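Local coordinates for protein nucleoside-diphosphate-sugar epimerase (Pseudomonas aeruginosa, PDB 2X4G) that probably acts as an NAD-dependent epimerase or dehydrogenase on nucleotide sugars, its exact substrate and reaction not being established, at residues 188-193 against 331-336. Sequence-based numbering, arbitrary orientation.
Sequences LDIGPT and IDWFRD
The indole of Trp333 lies with one face against the backbone of Leu188 and Asp189. Leu188 N sits 3.4 Å above the ring plane, over its centre, and Asp189 N lies nearer the rim. At the indole edge, in plane, is CD1 of the neighbouring Phe334. The edge of the Phe334 ring meets Asp189 O, and CE1 is 3.5 Å from that oxygen. The contact belongs to an NAD-dependent epimerase/dehydratase with a Rossmann-type fold. It joins the loop after strand 176-185 to helix 323-336, near the C-terminus.

Leu188 CA makes a CH-pi contact with the six-membered ring of Trp333, 3.8 Å from its centroid. The CB of Leu188 points away, but CG stands beside the backbone N (chi1 -45°), anti to the carbonyl carbon, and CD2 comes back to Trp333 NE1. Trp333 CG is anti to its own backbone N (chi1 -165°), which carries the indole out to the loop. Pro192 follows a cis peptide bond and lays CB 3.6 Å from Phe334 CE1. Tyr339 and helix 196-202 also pack on Phe334.

No hydrogen bond crosses between the segments. The loop is tied within itself by the carboxylate of Asp189, whose OD2 also accepts from Gly195 N. Asp189 OD1 takes Thr193 OG1 on its syn lone pair at 2.7 Å, and Thr193 N from above the carboxylate plane.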
ATOM      1  N   LEU A 188      21.789 -18.010  -7.513  1.00 37.16           N
ATOM      2  CA  LEU A 188      21.515 -17.228  -8.715  1.00 38.08           C
ATOM      3  C   LEU A 188      20.213 -16.429  -8.642  1.00 38.89           C
ATOM      4  O   LEU A 188      19.568 -16.267  -9.640  1.00 39.63           O
ATOM      5  CB  LEU A 188      21.544 -18.117  -9.978  1.00 37.34           C
ATOM      6  CG  LEU A 188      22.713 -19.119 -10.084  1.00 36.70           C
ATOM      7  CD1 LEU A 188      22.681 -19.892 -11.382  1.00 35.49           C
ATOM      8  CD2 LEU A 188      24.066 -18.450  -9.890  1.00 34.33           C
ATOM      9  N   ASP A 189      19.841 -15.900  -7.479  1.00 40.26           N
ATOM     10  CA  ASP A 189      18.540 -15.215  -7.310  1.00 40.79           C
ATOM     11  C   ASP A 189      18.801 -13.716  -7.272  1.00 42.03           C
ATOM     12  O   ASP A 189      19.041 -13.154  -6.214  1.00 42.57           O
ATOM     13  CB  ASP A 189      17.864 -15.695  -6.013  1.00 40.58           C
ATOM     14  CG  ASP A 189      16.446 -15.163  -5.838  1.00 41.55           C
ATOM     15  OD1 ASP A 189      15.859 -14.675  -6.820  1.00 40.70           O
ATOM     16  OD2 ASP A 189      15.902 -15.249  -4.708  1.00 43.71           O
ATOM     17  N   ILE A 190      18.773 -13.054  -8.420  1.00 43.00           N
ATOM     18  CA  ILE A 190      19.398 -11.738  -8.491  1.00 44.31           C
ATOM     19  C   ILE A 190      18.713 -10.658  -7.683  1.00 44.73           C
ATOM     20  O   ILE A 190      19.370  -9.942  -6.929  1.00 46.37           O
ATOM     21  CB  ILE A 190      19.539 -11.207  -9.887  1.00 44.95           C
ATOM     22  CG1 ILE A 190      20.312 -12.166 -10.749  1.00 45.79           C
ATOM     23  CG2 ILE A 190      20.353  -9.897  -9.870  1.00 46.42           C
ATOM     24  CD1 ILE A 190      21.219 -11.385 -11.706  1.00 49.29           C
ATOM     25  N   GLY A 191      17.417 -10.495  -7.834  1.00 44.29           N
ATOM     26  CA  GLY A 191      16.745  -9.406  -7.105  1.00 44.93           C
ATOM     27  C   GLY A 191      17.305  -9.090  -5.707  1.00 44.91           C
ATOM     28  O   GLY A 191      17.872  -8.017  -5.490  1.00 45.72           O
ATOM     29  N   PRO A 192      17.157 -10.019  -4.747  1.00 44.27           N
ATOM     30  CA  PRO A 192      16.563 -11.319  -4.923  1.00 43.42           C
ATOM     31  C   PRO A 192      15.070 -11.192  -5.076  1.00 43.31           C
ATOM     32  O   PRO A 192      14.537 -10.103  -5.028  1.00 44.81           O
ATOM     33  CB  PRO A 192      16.908 -12.048  -3.622  1.00 43.10           C
ATOM     34  CG  PRO A 192      17.311 -11.014  -2.662  1.00 43.85           C
ATOM     35  CD  PRO A 192      17.281  -9.689  -3.322  1.00 44.62           C
ATOM     36  N   THR A 193      14.416 -12.311  -5.293  1.00 42.82           N
ATOM     37  CA  THR A 193      12.989 -12.355  -5.459  1.00 42.50           C
ATOM     38  C   THR A 193      12.522 -13.189  -4.280  1.00 42.40           C
ATOM     39  O   THR A 193      12.465 -12.691  -3.148  1.00 42.18           O
ATOM     40  CB  THR A 193      12.631 -12.966  -6.841  1.00 42.08           C
ATOM     41  OG1 THR A 193      13.230 -14.262  -6.973  1.00 41.85           O
ATOM     42  CG2 THR A 193      13.171 -12.104  -7.964  1.00 40.97           C
ATOM     43  N   ILE A 331      22.270 -19.010   0.716  1.00 41.27           N
ATOM     44  CA  ILE A 331      23.002 -18.177   1.648  1.00 41.80           C
ATOM     45  C   ILE A 331      24.376 -17.821   1.111  1.00 42.19           C
ATOM     46  O   ILE A 331      24.742 -16.676   1.145  1.00 43.27           O
ATOM     47  CB  ILE A 331      23.120 -18.824   3.041  1.00 42.31           C
ATOM     48  CG1 ILE A 331      21.786 -18.692   3.776  1.00 41.72           C
ATOM     49  CG2 ILE A 331      24.212 -18.135   3.870  1.00 42.39           C
ATOM     50  CD1 ILE A 331      21.715 -19.491   5.059  1.00 41.13           C
ATOM     51  N   ASP A 332      25.119 -18.783   0.596  1.00 42.44           N
ATOM     52  CA  ASP A 332      26.471 -18.514   0.100  1.00 43.41           C
ATOM     53  C   ASP A 332      26.504 -17.617  -1.137  1.00 42.90           C
ATOM     54  O   ASP A 332      27.357 -16.722  -1.254  1.00 43.66           O
ATOM     55  CB  ASP A 332      27.197 -19.825  -0.218  1.00 44.02           C
ATOM     56  CG  ASP A 332      27.605 -20.580   1.032  1.00 46.85           C
ATOM     57  OD1 ASP A 332      27.668 -19.967   2.128  1.00 50.10           O
ATOM     58  OD2 ASP A 332      27.859 -21.795   0.917  1.00 51.08           O
ATOM     59  N   TRP A 333      25.588 -17.866  -2.065  1.00 41.39           N
ATOM     60  CA  TRP A 333      25.469 -17.023  -3.226  1.00 40.40           C
ATOM     61  C   TRP A 333      25.217 -15.572  -2.789  1.00 40.86           C
ATOM     62  O   TRP A 333      25.888 -14.646  -3.263  1.00 41.24           O
ATOM     63  CB  TRP A 333      24.377 -17.537  -4.169  1.00 39.12           C
ATOM     64  CG  TRP A 333      24.493 -16.904  -5.482  1.00 38.75           C
ATOM     65  CD1 TRP A 333      25.302 -17.282  -6.516  1.00 39.39           C
ATOM     66  CD2 TRP A 333      23.812 -15.742  -5.915  1.00 38.85           C
ATOM     67  NE1 TRP A 333      25.151 -16.424  -7.590  1.00 37.30           N
ATOM     68  CE2 TRP A 333      24.244 -15.464  -7.242  1.00 39.55           C
ATOM     69  CE3 TRP A 333      22.879 -14.899  -5.320  1.00 40.22           C
ATOM     70  CZ2 TRP A 333      23.770 -14.370  -7.973  1.00 40.09           C
ATOM     71  CZ3 TRP A 333      22.409 -13.797  -6.056  1.00 41.92           C
ATOM     72  CH2 TRP A 333      22.860 -13.549  -7.365  1.00 40.75           C
ATOM     73  N   PHE A 334      24.276 -15.366  -1.869  1.00 40.60           N
ATOM     74  CA  PHE A 334      23.953 -14.010  -1.440  1.00 41.07           C
ATOM     75  C   PHE A 334      25.153 -13.330  -0.810  1.00 42.97           C
ATOM     76  O   PHE A 334      25.384 -12.150  -1.029  1.00 43.40           O
ATOM     77  CB  PHE A 334      22.776 -14.000  -0.459  1.00 40.52           C
ATOM     78  CG  PHE A 334      21.451 -14.293  -1.097  1.00 37.93           C
ATOM     79  CD1 PHE A 334      21.105 -13.731  -2.327  1.00 36.18           C
ATOM     80  CD2 PHE A 334      20.547 -15.110  -0.475  1.00 35.77           C
ATOM     81  CE1 PHE A 334      19.902 -13.992  -2.915  1.00 34.36           C
ATOM     82  CE2 PHE A 334      19.323 -15.376  -1.071  1.00 35.81           C
ATOM     83  CZ  PHE A 334      19.003 -14.813  -2.296  1.00 34.92           C
ATOM     84  N   ARG A 335      25.913 -14.091  -0.035  1.00 44.37           N
ATOM     85  CA  ARG A 335      27.061 -13.571   0.656  1.00 46.59           C
ATOM     86  C   ARG A 335      28.189 -13.183  -0.312  1.00 47.82           C
ATOM     87  O   ARG A 335      28.747 -12.099  -0.190  1.00 48.81           O
ATOM     88  CB  ARG A 335      27.553 -14.592   1.687  1.00 47.26           C
ATOM     89  CG  ARG A 335      28.475 -13.984   2.744  1.00 50.55           C
ATOM     90  CD  ARG A 335      28.904 -15.012   3.783  1.00 52.88           C
ATOM     91  NE  ARG A 335      27.943 -15.144   4.889  1.00 54.38           N
ATOM     92  CZ  ARG A 335      27.386 -16.289   5.297  1.00 53.32           C
ATOM     93  NH1 ARG A 335      27.672 -17.451   4.704  1.00 52.61           N
ATOM     94  NH2 ARG A 335      26.536 -16.274   6.318  1.00 51.91           N
ATOM     95  N   ASP A 336      28.520 -14.039  -1.277  1.00 48.23           N
ATOM     96  CA  ASP A 336      29.614 -13.736  -2.213  1.00 49.76           C
ATOM     97  C   ASP A 336      29.332 -12.481  -3.030  1.00 49.69           C
ATOM     98  O   ASP A 336      30.259 -11.775  -3.458  1.00 50.28           O
ATOM     99  CB  ASP A 336      29.867 -14.900  -3.171  1.00 49.94           C
ATOM    100  CG  ASP A 336      30.291 -16.158  -2.446  1.00 53.83           C
ATOM    101  OD1 ASP A 336      29.863 -17.271  -2.850  1.00 57.51           O
ATOM    102  OD2 ASP A 336      31.032 -16.029  -1.436  1.00 60.63           O
TER